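Local coordinates for probable sugar ABC transporter, sugar-binding protein (Streptococcus pneumoniae, PDB 2W7Y) that binds blood-group antigen sugars such as the A-trisaccharide, probably as the solute-binding component of an ABC transporter for carbohydrate uptake, at residues A[166-170]-A[171-175]. Sequence-based numbering, arbitrary orientation.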
ATOM      1  N   ASP A 166       1.170  24.440   6.656  1.00 23.00           N
ATOM      2  CA  ASP A 166       1.897  25.561   7.267  1.00 23.10           C
ATOM      3  C   ASP A 166       3.312  25.721   6.719  1.00 23.02           C
ATOM      4  O   ASP A 166       3.742  26.837   6.429  1.00 23.06           O
ATOM      5  CB  ASP A 166       1.939  25.430   8.795  1.00 23.05           C
ATOM      6  CG  ASP A 166       0.559  25.485   9.430  1.00 23.34           C
ATOM      7  OD1 ASP A 166      -0.409  25.902   8.756  1.00 23.24           O
ATOM      8  OD2 ASP A 166       0.442  25.111  10.620  1.00 24.08           O
ATOM      9  N   ILE A 167       4.027  24.606   6.592  1.00 23.04           N
ATOM     10  CA  ILE A 167       5.376  24.594   6.018  1.00 23.07           C
ATOM     11  C   ILE A 167       5.373  25.054   4.555  1.00 22.94           C
ATOM     12  O   ILE A 167       6.246  25.823   4.147  1.00 23.13           O
ATOM     13  CB  ILE A 167       6.056  23.200   6.172  1.00 23.08           C
ATOM     14  CG1 ILE A 167       6.284  22.882   7.660  1.00 23.13           C
ATOM     15  CG2 ILE A 167       7.367  23.138   5.389  1.00 23.01           C
ATOM     16  CD1 ILE A 167       6.655  21.431   7.959  1.00 22.96           C
ATOM     17  N   PHE A 168       4.390  24.594   3.781  1.00 22.90           N
ATOM     18  CA  PHE A 168       4.234  25.010   2.382  1.00 22.89           C
ATOM     19  C   PHE A 168       3.967  26.512   2.260  1.00 23.00           C
ATOM     20  O   PHE A 168       4.587  27.193   1.437  1.00 22.99           O
ATOM     21  CB  PHE A 168       3.116  24.217   1.698  1.00 22.76           C
ATOM     22  CG  PHE A 168       3.566  22.902   1.117  1.00 22.94           C
ATOM     23  CD1 PHE A 168       3.914  21.832   1.946  1.00 22.85           C
ATOM     24  CD2 PHE A 168       3.636  22.727  -0.261  1.00 22.60           C
ATOM     25  CE1 PHE A 168       4.330  20.614   1.411  1.00 22.66           C
ATOM     26  CE2 PHE A 168       4.051  21.511  -0.805  1.00 23.09           C
ATOM     27  CZ  PHE A 168       4.398  20.452   0.034  1.00 22.49           C
ATOM     28  N   ALA A 169       3.049  27.015   3.087  1.00 22.88           N
ATOM     29  CA  ALA A 169       2.681  28.426   3.080  1.00 22.98           C
ATOM     30  C   ALA A 169       3.872  29.320   3.410  1.00 23.16           C
ATOM     31  O   ALA A 169       4.067  30.354   2.768  1.00 23.30           O
ATOM     32  CB  ALA A 169       1.536  28.682   4.040  1.00 23.00           C
ATOM     33  N   LYS A 170       4.669  28.893   4.392  1.00 23.25           N
ATOM     34  CA  LYS A 170       5.862  29.619   4.839  1.00 23.39           C
ATOM     35  C   LYS A 170       6.990  29.632   3.812  1.00 23.35           C
ATOM     36  O   LYS A 170       7.732  30.613   3.701  1.00 23.47           O
ATOM     37  CB  LYS A 170       6.364  29.062   6.178  1.00 23.35           C
ATOM     38  CG  LYS A 170       5.453  29.381   7.362  1.00 23.84           C
ATOM     39  CD  LYS A 170       6.050  28.922   8.683  1.00 24.37           C
ATOM     40  CE  LYS A 170       5.181  29.341   9.856  1.00 24.27           C
ATOM     41  NZ  LYS A 170       3.950  28.508   9.966  1.00 24.52           N
ATOM     42  N   ALA A 171       7.106  28.541   3.063  1.00 23.33           N
ATOM     43  CA  ALA A 171       8.104  28.417   2.007  1.00 23.28           C
ATOM     44  C   ALA A 171       7.683  29.133   0.726  1.00 23.26           C
ATOM     45  O   ALA A 171       8.508  29.359  -0.160  1.00 23.44           O
ATOM     46  CB  ALA A 171       8.382  26.949   1.725  1.00 23.20           C
ATOM     47  N   GLY A 172       6.400  29.487   0.639  1.00 23.24           N
ATOM     48  CA  GLY A 172       5.809  30.024  -0.587  1.00 23.06           C
ATOM     49  C   GLY A 172       5.764  28.962  -1.672  1.00 23.03           C
ATOM     50  O   GLY A 172       5.918  29.264  -2.852  1.00 22.94           O
ATOM     51  N   ALA A 173       5.556  27.712  -1.259  1.00 23.03           N
ATOM     52  CA  ALA A 173       5.614  26.570  -2.167  1.00 22.97           C
ATOM     53  C   ALA A 173       4.231  26.176  -2.684  1.00 23.02           C
ATOM     54  O   ALA A 173       3.245  26.206  -1.936  1.00 22.97           O
ATOM     55  CB  ALA A 173       6.295  25.386  -1.486  1.00 22.63           C
ATOM     56  N   LYS A 174       4.172  25.814  -3.966  1.00 23.09           N
ATOM     57  CA  LYS A 174       2.954  25.289  -4.585  1.00 23.09           C
ATOM     58  C   LYS A 174       2.484  24.048  -3.835  1.00 23.11           C
ATOM     59  O   LYS A 174       3.268  23.138  -3.571  1.00 23.08           O
ATOM     60  CB  LYS A 174       3.203  24.924  -6.052  1.00 23.22           C
ATOM     61  CG  LYS A 174       3.279  26.100  -7.025  1.00 23.36           C
ATOM     62  CD  LYS A 174       3.557  25.579  -8.434  1.00 23.50           C
ATOM     63  CE  LYS A 174       3.737  26.696  -9.444  1.00 23.70           C
ATOM     64  NZ  LYS A 174       2.431  27.186  -9.940  1.00 24.51           N
ATOM     65  N   THR A 175       1.204  24.024  -3.481  1.00 23.12           N
ATOM     66  CA  THR A 175       0.622  22.875  -2.794  1.00 23.09           C
ATOM     67  C   THR A 175       0.340  21.765  -3.821  1.00 23.05           C
ATOM     68  O   THR A 175       0.294  22.047  -5.020  1.00 23.02           O
ATOM     69  CB  THR A 175      -0.641  23.276  -1.993  1.00 23.07           C
ATOM     70  OG1 THR A 175      -1.566  23.957  -2.849  1.00 22.92           O
ATOM     71  CG2 THR A 175      -0.267  24.197  -0.844  1.00 23.00           C
TER
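F168 and A173 meet across the C-terminal end of a short helix, a compact example of the Schellman motif, in which a chain leaves a helix and folds back over its last turn. The last regular bond runs from A171 N to I167 O at 3.0 Å. G172 then takes positive phi (67°) as the C-prime residue, and A173 N reaches back to F168 O in a nearly straight bond of 2.9 Å (N-H...O 168°). G172 N to A169 O, at 3.3 Å, completes the pattern weakly.

The reversal carries the following residues past the aromatic side chain. CB of A173 comes to 4.0 Å from F168 CD2, the apolar contact characteristic of such helix ends. CG of F168 lies roughly opposite the carbonyl carbon (chi1 -86°), turning the ring's CD2-CE2 edge toward the returning chain; K174 O lies at that edge, in plane, 3.3 Å from CE2. That carbonyl also receives a weak hydrogen bond from W179 NE1. T175 CA sits oblique to the ring, 3.9 Å from F168 CD2.

Through Y163, edge-to-face with its ring, F168 ties the helix to the preceding strand 157-164; I167, F168 and A171 together tie it to helix 182-193 through I192.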